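Local coordinates for protein phospholyase (Arthrobacter aurescens, PDB 5G4I) that is a pyridoxal-phosphate-dependent phospholyase, classed as acting on ethanolamine phosphate, and a homologue of the class III transaminases, at residues F215-L220 / G232-V237; R240-A243 / L247-S250; G357-V362 / L433-L438. All blocks are in the same frame, centred on the assembly; numbering follows the deposited sequence.

Contact 1 of 3, residues F215-L220 / G232-V237; sequences FLFDPL and GYIEGV
In the beta-alpha-beta unit made of strand 214-217, helix 233-243 and strand 247-251, the inner face of the helix meets the strand through Phe-215, Phe-217, Ile-234 and Val-237. Methyl CG1 of Val-237 rides over one face of the Phe-215 ring, 3.6 Å from its centroid and only 15° off the normal, a CH-pi contact; its nearest ring atom is CD2 of Phe-215, at 3.5 Å. That methyl stands anti to the Val-237 backbone N (chi1 174°), which turns it out of the helix and onto the ring. Ile-234, one helical turn earlier, reaches further along the strand. Its CD1 comes to the edge of the Phe-215 ring, near the ring plane, 4.0 Å from CE2 of Phe-215, and also lies over a face of the Phe-217 ring, 4.1 Å from CE2 of Phe-217. Such a helix, running nearly antiparallel to the strand at 152° between short axes, is the helix of a beta-alpha-beta crossover in the large cofactor-binding domain of fold-type I PLP enzymes. Alternate strand residues face the helix, so broad rings suit Phe-215 and Phe-217, and slim branched aliphatics suit the helix. Beyond the strand, Asp-218 OD1 accepts from Leu-220 N at 3.0 Å, forming an Asx turn. The side chain of Phe-217 lies about 9 Å from the bound pyridoxal phosphate.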
ATOM      1  N   PHE A 215      -9.027  14.841  14.340  1.00  9.82           N
ATOM      2  CA  PHE A 215      -7.897  15.775  14.093  1.00  9.86           C
ATOM      3  C   PHE A 215      -6.683  14.901  13.743  1.00  9.16           C
ATOM      4  O   PHE A 215      -6.359  13.985  14.526  1.00  9.38           O
ATOM      5  CB  PHE A 215      -7.621  16.630  15.386  1.00  9.78           C
ATOM      6  CG  PHE A 215      -6.350  17.424  15.377  1.00 10.47           C
ATOM      7  CD1 PHE A 215      -6.133  18.377  14.433  1.00 11.95           C
ATOM      8  CD2 PHE A 215      -5.383  17.259  16.410  1.00 12.90           C
ATOM      9  CE1 PHE A 215      -4.979  19.209  14.454  1.00 13.02           C
ATOM     10  CE2 PHE A 215      -4.252  18.034  16.392  1.00 12.37           C
ATOM     11  CZ  PHE A 215      -4.031  19.013  15.450  1.00 12.07           C
ATOM     12  N   LEU A 216      -6.066  15.188  12.623  1.00  9.40           N
ATOM     13  CA  LEU A 216      -4.951  14.390  12.089  1.00  9.45           C
ATOM     14  C   LEU A 216      -3.768  15.356  11.935  1.00  8.73           C
ATOM     15  O   LEU A 216      -3.894  16.471  11.360  1.00  9.43           O
ATOM     16  CB  LEU A 216      -5.329  13.869  10.671  1.00  9.63           C
ATOM     17  CG  LEU A 216      -4.260  13.217   9.823  1.00  9.87           C
ATOM     18  CD1 LEU A 216      -3.612  12.019  10.490  1.00 10.75           C
ATOM     19  CD2 LEU A 216      -4.836  12.838   8.446  1.00 11.21           C
ATOM     20  N   PHE A 217      -2.567  15.003  12.453  1.00  7.93           N
ATOM     21  CA  PHE A 217      -1.416  15.953  12.481  1.00  8.33           C
ATOM     22  C   PHE A 217      -0.104  15.195  12.500  1.00  8.89           C
ATOM     23  O   PHE A 217       0.022  14.116  13.108  1.00  9.39           O
ATOM     24  CB  PHE A 217      -1.496  16.941  13.688  1.00  9.13           C
ATOM     25  CG  PHE A 217      -1.173  16.323  15.043  1.00  9.34           C
ATOM     26  CD1 PHE A 217      -2.036  15.422  15.664  1.00 10.03           C
ATOM     27  CD2 PHE A 217       0.006  16.650  15.725  1.00  9.65           C
ATOM     28  CE1 PHE A 217      -1.724  14.891  16.931  1.00 10.81           C
ATOM     29  CE2 PHE A 217       0.313  16.135  16.994  1.00 10.20           C
ATOM     30  CZ  PHE A 217      -0.552  15.257  17.589  1.00 10.42           C
ATOM     31  N   ASP A 218       0.916  15.839  11.860  1.00  8.91           N
ATOM     32  CA  ASP A 218       2.344  15.509  12.049  1.00  8.70           C
ATOM     33  C   ASP A 218       2.887  16.261  13.224  1.00  8.75           C
ATOM     34  O   ASP A 218       2.927  17.523  13.176  1.00  9.36           O
ATOM     35  CB  ASP A 218       3.117  15.884  10.763  1.00  9.55           C
ATOM     36  CG  ASP A 218       4.632  15.983  10.899  1.00 10.64           C
ATOM     37  OD1 ASP A 218       5.205  15.427  11.869  1.00 10.47           O
ATOM     38  OD2 ASP A 218       5.238  16.656   9.980  1.00 11.50           O
ATOM     39  N   PRO A 219       3.310  15.604  14.305  1.00  9.23           N
ATOM     40  CA  PRO A 219       3.811  16.376  15.526  1.00  9.99           C
ATOM     41  C   PRO A 219       4.933  17.386  15.286  1.00 10.38           C
ATOM     42  O   PRO A 219       5.036  18.387  15.985  1.00 10.65           O
ATOM     43  CB  PRO A 219       4.332  15.230  16.447  1.00 11.04           C
ATOM     44  CG  PRO A 219       3.450  14.076  16.128  1.00  9.90           C
ATOM     45  CD  PRO A 219       3.227  14.140  14.604  1.00  9.26           C
ATOM     46  N   LEU A 220       5.796  17.158  14.293  1.00  9.84           N
ATOM     47  CA  LEU A 220       6.878  18.098  13.920  1.00 11.55           C
ATOM     48  C   LEU A 220       6.363  19.275  13.057  1.00 11.20           C
ATOM     49  O   LEU A 220       7.118  20.293  12.822  1.00 11.86           O
ATOM     50  CB  LEU A 220       8.036  17.389  13.177  1.00 11.26           C
ATOM     51  CG  LEU A 220       9.011  16.675  14.156  1.00 11.86           C
ATOM     52  CD1 LEU A 220       9.966  15.759  13.358  1.00 13.43           C
ATOM     53  CD2 LEU A 220       9.843  17.671  14.995  1.00 12.68           C
ATOM     54  N   GLY A 232       0.005  23.893  25.294  1.00 14.24           N
ATOM     55  CA  GLY A 232      -1.458  23.818  25.519  1.00 14.36           C
ATOM     56  C   GLY A 232      -2.283  23.790  24.225  1.00 13.45           C
ATOM     57  O   GLY A 232      -3.476  23.582  24.301  1.00 14.62           O
ATOM     58  N   TYR A 233      -1.680  24.065  23.062  1.00 13.38           N
ATOM     59  CA  TYR A 233      -2.431  24.055  21.822  1.00 12.32           C
ATOM     60  C   TYR A 233      -2.932  22.643  21.461  1.00 11.88           C
ATOM     61  O   TYR A 233      -4.166  22.403  21.333  1.00 11.29           O
ATOM     62  CB  TYR A 233      -1.690  24.668  20.651  1.00 11.65           C
ATOM     63  CG  TYR A 233      -2.496  24.617  19.313  1.00 12.40           C
ATOM     64  CD1 TYR A 233      -3.517  25.501  19.072  1.00 12.67           C
ATOM     65  CD2 TYR A 233      -2.281  23.628  18.373  1.00 12.44           C
ATOM     66  CE1 TYR A 233      -4.294  25.502  17.921  1.00 12.22           C
ATOM     67  CE2 TYR A 233      -2.996  23.605  17.186  1.00 11.85           C
ATOM     68  CZ  TYR A 233      -4.029  24.536  16.966  1.00 11.68           C
ATOM     69  OH  TYR A 233      -4.759  24.523  15.778  1.00 12.59           O
ATOM     70  N   ILE A 234      -1.992  21.689  21.340  1.00 10.75           N
ATOM     71  CA  ILE A 234      -2.416  20.312  21.020  1.00 11.14           C
ATOM     72  C   ILE A 234      -3.399  19.720  22.019  1.00 11.36           C
ATOM     73  O   ILE A 234      -4.432  19.053  21.715  1.00 11.54           O
ATOM     74  CB  ILE A 234      -1.205  19.378  20.763  1.00 10.20           C
ATOM     75  CG1 ILE A 234      -0.400  19.886  19.561  1.00 11.82           C
ATOM     76  CG2 ILE A 234      -1.578  17.918  20.602  1.00 11.34           C
ATOM     77  CD1 ILE A 234      -1.107  19.781  18.167  1.00 12.12           C
ATOM     78  N   GLU A 235      -3.104  19.938  23.325  1.00 11.63           N
ATOM     79  CA  GLU A 235      -3.976  19.472  24.381  1.00 12.24           C
ATOM     80  C   GLU A 235      -5.395  20.106  24.296  1.00 11.51           C
ATOM     81  O   GLU A 235      -6.413  19.433  24.477  1.00 12.48           O
ATOM     82  CB  GLU A 235      -3.315  19.845  25.745  1.00 15.19           C
ATOM     83  CG  GLU A 235      -1.857  19.281  25.942  1.00 19.78           C
ATOM     84  CD  GLU A 235      -0.522  19.913  25.288  1.00 25.80           C
ATOM     85  OE1 GLU A 235      -0.289  20.680  24.493  1.00 21.14           O
ATOM     86  OE2 GLU A 235       0.519  19.565  25.688  1.00 26.52           O
ATOM     87  N   GLY A 236      -5.417  21.384  23.983  1.00 11.98           N
ATOM     88  CA  GLY A 236      -6.718  22.117  23.804  1.00 12.85           C
ATOM     89  C   GLY A 236      -7.525  21.583  22.602  1.00 12.47           C
ATOM     90  O   GLY A 236      -8.780  21.496  22.662  1.00 12.25           O
ATOM     91  N   VAL A 237      -6.829  21.303  21.515  1.00 11.41           N
ATOM     92  CA  VAL A 237      -7.480  20.698  20.334  1.00 11.29           C
ATOM     93  C   VAL A 237      -8.049  19.372  20.687  1.00 11.07           C
ATOM     94  O   VAL A 237      -9.230  19.065  20.380  1.00 11.18           O
ATOM     95  CB  VAL A 237      -6.525  20.624  19.103  1.00 10.71           C
ATOM     96  CG1 VAL A 237      -7.223  19.857  17.974  1.00 11.75           C
ATOM     97  CG2 VAL A 237      -6.066  21.970  18.657  1.00 11.12           C
TER

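Contact 2 of 3, residues R240-A243 / L247-S250; sequences RVRA and LVIS
Val-241 and Arg-242, consecutive residues near the end of helix 233-243, meet the first two residues of strand 247-251. Val-241 points toward the strand, and its CG1 rests against backbone, 3.6 Å from Leu-247 O and 3.7 Å from Leu-247 N. A short branched side chain fits here because CG1 can lie against the backbone of Leu-247, and it also touches Phe-215 on the adjacent strand. Arg-242 starts out beside its own backbone N (chi1 -70°), then runs extended from CG to NE, carrying the guanidinium across Val-248 at about a right angle. Methyl CG2 of Val-248 lies over one face of that flat group, 3.9 Å from NH2 of Arg-242. The nitrogens of the guanidinium bond elsewhere: NE makes a salt bridge to Glu-275 OE2, and NH2 a hydrogen bond to Glu-273 O. Replacing Arg-242 by a leucine would probably leave the Glu-275 carboxylate without its charged mate and uncover Val-248 CG2. Glu-275 also accepts from Val-248 N through OE1, tying the arginine's partner to the strand. The guanidinium thus does two things at once: one flat face lies against a valine methyl, while N-H groups serve the carboxylate of Glu-275 and the carbonyl of Glu-273.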
ATOM      1  N   ARG A 240     -11.254  19.632  22.797  1.00 10.91           N
ATOM      2  CA  ARG A 240     -12.432  20.137  21.975  1.00 11.44           C
ATOM      3  C   ARG A 240     -12.939  19.057  20.984  1.00 11.45           C
ATOM      4  O   ARG A 240     -14.109  18.812  20.813  1.00 11.71           O
ATOM      5  CB  ARG A 240     -12.049  21.393  21.253  1.00 11.32           C
ATOM      6  CG  ARG A 240     -11.877  22.606  22.215  1.00 10.90           C
ATOM      7  CD  ARG A 240     -11.065  23.749  21.568  1.00 12.98           C
ATOM      8  NE  ARG A 240     -11.015  24.982  22.345  1.00 11.89           N
ATOM      9  CZ  ARG A 240     -10.290  25.118  23.443  1.00 13.90           C
ATOM     10  NH1 ARG A 240      -9.520  24.137  23.902  1.00 13.73           N
ATOM     11  NH2 ARG A 240     -10.334  26.297  24.113  1.00 15.85           N
ATOM     12  N   VAL A 241     -12.001  18.321  20.354  1.00 10.20           N
ATOM     13  CA  VAL A 241     -12.372  17.278  19.454  1.00 11.13           C
ATOM     14  C   VAL A 241     -13.145  16.137  20.182  1.00 11.10           C
ATOM     15  O   VAL A 241     -14.129  15.642  19.651  1.00 11.85           O
ATOM     16  CB  VAL A 241     -11.090  16.723  18.750  1.00 10.24           C
ATOM     17  CG1 VAL A 241     -11.302  15.326  18.030  1.00 11.27           C
ATOM     18  CG2 VAL A 241     -10.551  17.731  17.775  1.00 12.55           C
ATOM     19  N   ARG A 242     -12.648  15.729  21.365  1.00 11.25           N
ATOM     20  CA  ARG A 242     -13.312  14.641  22.132  1.00 11.86           C
ATOM     21  C   ARG A 242     -14.688  15.095  22.603  1.00 12.08           C
ATOM     22  O   ARG A 242     -15.627  14.269  22.577  1.00 13.74           O
ATOM     23  CB  ARG A 242     -12.390  14.127  23.213  1.00 13.11           C
ATOM     24  CG  ARG A 242     -11.204  13.325  22.531  1.00 14.70           C
ATOM     25  CD  ARG A 242     -10.105  13.113  23.466  1.00 18.33           C
ATOM     26  NE  ARG A 242      -9.034  12.329  22.744  1.00 14.71           N
ATOM     27  CZ  ARG A 242      -7.783  12.274  23.178  1.00 15.50           C
ATOM     28  NH1 ARG A 242      -7.355  13.002  24.215  1.00 16.01           N
ATOM     29  NH2 ARG A 242      -6.897  11.524  22.497  1.00 13.15           N
ATOM     30  N   ALA A 243     -14.810  16.379  22.922  1.00 12.25           N
ATOM     31  CA  ALA A 243     -16.176  16.850  23.403  1.00 13.20           C
ATOM     32  C   ALA A 243     -17.137  16.807  22.183  1.00 13.82           C
ATOM     33  O   ALA A 243     -18.384  16.774  22.370  1.00 15.25           O
ATOM     34  CB  ALA A 243     -16.061  18.217  23.965  1.00 13.74           C
ATOM     35  N   LEU A 247     -11.892  11.705  17.403  1.00 10.10           N
ATOM     36  CA  LEU A 247     -10.638  11.044  17.814  1.00 10.95           C
ATOM     37  C   LEU A 247      -9.441  11.853  17.336  1.00 10.62           C
ATOM     38  O   LEU A 247      -9.517  12.650  16.395  1.00 10.84           O
ATOM     39  CB  LEU A 247     -10.529   9.608  17.211  1.00 11.19           C
ATOM     40  CG  LEU A 247     -11.723   8.672  17.478  1.00 11.65           C
ATOM     41  CD1 LEU A 247     -11.578   7.330  16.773  1.00 12.65           C
ATOM     42  CD2 LEU A 247     -11.900   8.435  18.972  1.00 13.41           C
ATOM     43  N   VAL A 248      -8.310  11.560  17.944  1.00 10.23           N
ATOM     44  CA  VAL A 248      -7.013  12.166  17.553  1.00  9.91           C
ATOM     45  C   VAL A 248      -6.113  11.123  16.890  1.00 10.09           C
ATOM     46  O   VAL A 248      -5.900  10.022  17.462  1.00 11.43           O
ATOM     47  CB  VAL A 248      -6.284  12.765  18.780  1.00 10.34           C
ATOM     48  CG1 VAL A 248      -4.891  13.300  18.340  1.00 11.65           C
ATOM     49  CG2 VAL A 248      -7.136  13.872  19.423  1.00 11.64           C
ATOM     50  N   ILE A 249      -5.597  11.458  15.679  1.00  9.78           N
ATOM     51  CA  ILE A 249      -4.644  10.614  14.953  1.00  9.25           C
ATOM     52  C   ILE A 249      -3.271  11.381  14.941  1.00  9.30           C
ATOM     53  O   ILE A 249      -3.175  12.463  14.354  1.00  8.96           O
ATOM     54  CB  ILE A 249      -5.009  10.282  13.489  1.00  9.64           C
ATOM     55  CG1 ILE A 249      -6.417   9.613  13.364  1.00 10.77           C
ATOM     56  CG2 ILE A 249      -3.933   9.340  12.855  1.00 10.37           C
ATOM     57  CD1 ILE A 249      -6.950   9.629  11.948  1.00 12.29           C
ATOM     58  N   SER A 250      -2.214  10.751  15.519  1.00  9.35           N
ATOM     59  CA  SER A 250      -0.821  11.251  15.277  1.00  9.75           C
ATOM     60  C   SER A 250      -0.209  10.516  14.098  1.00  8.88           C
ATOM     61  O   SER A 250      -0.025   9.256  14.214  1.00  9.35           O
ATOM     62  CB  SER A 250       0.073  11.067  16.514  1.00  9.75           C
ATOM     63  OG  SER A 250       1.361  11.630  16.282  1.00  9.66           O
TER

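Contact 3 of 3, residues G357-V362 / L433-L438; sequences GNVGSV and LSLASL
Apolar contact comes first: Val-359, at the start of strand 359-365, faces both methyls of Leu-435 with its CG2, 4.0 Å from CD1 of Leu-435 and equally far from its CD2. The two side chains cross at about a right angle, so a single valine methyl meets the forked end of the leucine. CG2 of Val-359 lies beside the backbone N while CG1 stands anti to it (chi1 -180°), leaving CG2 as the branch that faces the helix. A second meeting pairs unlike groups. Methyl CD1 of Leu-438 approaches the amide of Asn-358, 3.7 Å from its OD1 and 4.0 Å from its CG, a van der Waals contact. The amide's other end is spoken for by polar chemistry, since Asn-358 ND2 donates to Ile-374 O; an asparagine therefore suits this buried place just before the strand. Leu-438 N bonds to Leu-435 O at 3.1 Å. The contact joins strand 359-365, outermost in its sheet within this chain, and the residue before it to the C-terminal region around helix 421-436. Helix 334-355 adjoins it through Ala-353 on Val-359 and Ile-352 on Leu-435, helix 384-396 contributes Leu-390 and Ile-389, and neighbouring strand 368-373 brings Ile-371.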
ATOM      1  N   GLY A 357      22.731  37.503   8.251  1.00 24.10           N
ATOM      2  CA  GLY A 357      21.526  38.237   7.935  1.00 24.65           C
ATOM      3  C   GLY A 357      20.585  37.508   6.955  1.00 20.28           C
ATOM      4  O   GLY A 357      19.419  38.011   6.744  1.00 24.02           O
ATOM      5  N   ASN A 358      21.016  36.343   6.356  1.00 21.06           N
ATOM      6  CA  ASN A 358      20.125  35.529   5.539  1.00 18.06           C
ATOM      7  C   ASN A 358      19.431  34.357   6.344  1.00 18.67           C
ATOM      8  O   ASN A 358      18.722  33.583   5.736  1.00 20.38           O
ATOM      9  CB  ASN A 358      20.802  34.958   4.313  1.00 21.09           C
ATOM     10  CG  ASN A 358      21.273  36.046   3.350  1.00 22.57           C
ATOM     11  OD1 ASN A 358      22.481  36.129   3.112  1.00 24.27           O
ATOM     12  ND2 ASN A 358      20.342  36.767   2.721  1.00 20.96           N
ATOM     13  N   VAL A 359      19.603  34.325   7.667  1.00 18.48           N
ATOM     14  CA  VAL A 359      18.959  33.268   8.520  1.00 19.89           C
ATOM     15  C   VAL A 359      18.003  33.856   9.510  1.00 20.03           C
ATOM     16  O   VAL A 359      18.390  34.750  10.271  1.00 23.58           O
ATOM     17  CB  VAL A 359      20.038  32.402   9.156  1.00 18.43           C
ATOM     18  CG1 VAL A 359      19.436  31.269  10.059  1.00 18.92           C
ATOM     19  CG2 VAL A 359      20.944  31.741   8.122  1.00 18.95           C
ATOM     20  N   GLY A 360      16.822  33.287   9.605  1.00 19.13           N
ATOM     21  CA  GLY A 360      15.779  33.685  10.557  1.00 20.01           C
ATOM     22  C   GLY A 360      15.839  32.801  11.814  1.00 21.46           C
ATOM     23  O   GLY A 360      16.818  32.842  12.549  1.00 26.49           O
ATOM     24  N   SER A 361      14.849  31.940  12.054  1.00 18.41           N
ATOM     25  CA  SER A 361      14.833  31.131  13.249  1.00 16.16           C
ATOM     26  C   SER A 361      15.432  29.698  13.027  1.00 15.69           C
ATOM     27  O   SER A 361      15.388  29.156  11.895  1.00 16.56           O
ATOM     28  CB  SER A 361      13.367  30.931  13.759  1.00 17.53           C
ATOM     29  OG  SER A 361      12.756  32.213  13.991  1.00 20.61           O
ATOM     30  N   VAL A 362      15.902  29.135  14.108  1.00 14.64           N
ATOM     31  CA  VAL A 362      16.342  27.732  14.186  1.00 14.97           C
ATOM     32  C   VAL A 362      15.113  26.873  14.593  1.00 16.27           C
ATOM     33  O   VAL A 362      14.426  27.221  15.539  1.00 17.91           O
ATOM     34  CB  VAL A 362      17.463  27.579  15.233  1.00 16.07           C
ATOM     35  CG1 VAL A 362      17.912  26.115  15.333  1.00 17.17           C
ATOM     36  CG2 VAL A 362      18.623  28.433  14.723  1.00 19.44           C
ATOM     37  N   LEU A 433      30.039  27.847   5.094  1.00 14.62           N
ATOM     38  CA  LEU A 433      30.758  28.313   3.922  1.00 16.62           C
ATOM     39  C   LEU A 433      29.819  28.654   2.760  1.00 19.25           C
ATOM     40  O   LEU A 433      29.979  29.677   2.035  1.00 19.61           O
ATOM     41  CB  LEU A 433      31.826  27.325   3.530  1.00 15.39           C
ATOM     42  CG  LEU A 433      32.972  27.117   4.571  1.00 15.87           C
ATOM     43  CD1 LEU A 433      33.758  25.922   4.209  1.00 16.99           C
ATOM     44  CD2 LEU A 433      33.841  28.369   4.788  1.00 18.22           C
ATOM     45  N   SER A 434      28.789  27.845   2.569  1.00 16.83           N
ATOM     46  CA  SER A 434      27.762  28.152   1.576  1.00 16.73           C
ATOM     47  C   SER A 434      27.014  29.477   1.852  1.00 15.97           C
ATOM     48  O   SER A 434      26.804  30.324   0.924  1.00 17.32           O
ATOM     49  CB  SER A 434      26.842  26.878   1.445  1.00 16.27           C
ATOM     50  OG  SER A 434      26.007  27.054   0.254  1.00 20.96           O
ATOM     51  N   LEU A 435      26.541  29.714   3.057  1.00 15.18           N
ATOM     52  CA  LEU A 435      25.895  30.938   3.511  1.00 16.51           C
ATOM     53  C   LEU A 435      26.824  32.151   3.229  1.00 17.62           C
ATOM     54  O   LEU A 435      26.368  33.232   2.744  1.00 19.40           O
ATOM     55  CB  LEU A 435      25.474  30.888   4.961  1.00 18.13           C
ATOM     56  CG  LEU A 435      24.227  30.042   5.233  1.00 18.85           C
ATOM     57  CD1 LEU A 435      24.152  29.776   6.726  1.00 18.61           C
ATOM     58  CD2 LEU A 435      22.934  30.679   4.783  1.00 19.47           C
ATOM     59  N   ALA A 436      28.098  31.961   3.527  1.00 19.29           N
ATOM     60  CA  ALA A 436      29.014  33.085   3.388  1.00 22.91           C
ATOM     61  C   ALA A 436      29.176  33.466   1.920  1.00 24.60           C
ATOM     62  O   ALA A 436      29.528  34.615   1.652  1.00 24.07           O
ATOM     63  CB  ALA A 436      30.342  32.764   4.035  1.00 23.42           C
ATOM     64  N   SER A 437      28.939  32.558   0.981  1.00 21.76           N
ATOM     65  CA  SER A 437      29.020  32.808  -0.445  0.50 23.47           C
ATOM     66  C   SER A 437      27.800  33.548  -1.047  1.00 23.36           C
ATOM     67  O   SER A 437      27.833  33.944  -2.248  1.00 27.09           O
ATOM     68  CB  SER A 437      29.138  31.480  -1.170  0.50 26.59           C
ATOM     69  OG  SER A 437      30.450  31.016  -1.153  0.50 31.18           O
ATOM     70  N   LEU A 438      26.732  33.740  -0.317  1.00 20.97           N
ATOM     71  CA  LEU A 438      25.541  34.452  -0.881  1.00 22.20           C
ATOM     72  C   LEU A 438      25.885  35.969  -1.125  1.00 29.14           C
ATOM     73  O   LEU A 438      26.743  36.499  -0.454  1.00 27.71           O
ATOM     74  CB  LEU A 438      24.317  34.339   0.015  1.00 22.10           C
ATOM     75  CG  LEU A 438      23.751  32.914   0.229  1.00 21.19           C
ATOM     76  CD1 LEU A 438      22.661  32.911   1.262  1.00 20.99           C
ATOM     77  CD2 LEU A 438      23.330  32.268  -1.109  1.00 24.33           C
TER

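In the fold
Contacts 1 and 2 belong to one beta-alpha-beta unit: the chain leaves strand 214-217, returns through a loop and helix 233-243, and enters strand 247-251; contact 1 packs the helix start on the first strand, contact 2 its end on the second. Their centres lie about 9 Å apart, and the parallel strands are probably joined by hydrogen bonds such as Phe-215 O to Ile-249 N. Contact 3 comes last, on strand 359-365, one of the other sheet's two outermost strands within this chain, its centre about 31 Å from that of contact 1 and about 40 Å from that of contact 2. The first pair packs the sheet beside which the cofactor is bound; the third joins the C-terminal helix to the second sheet.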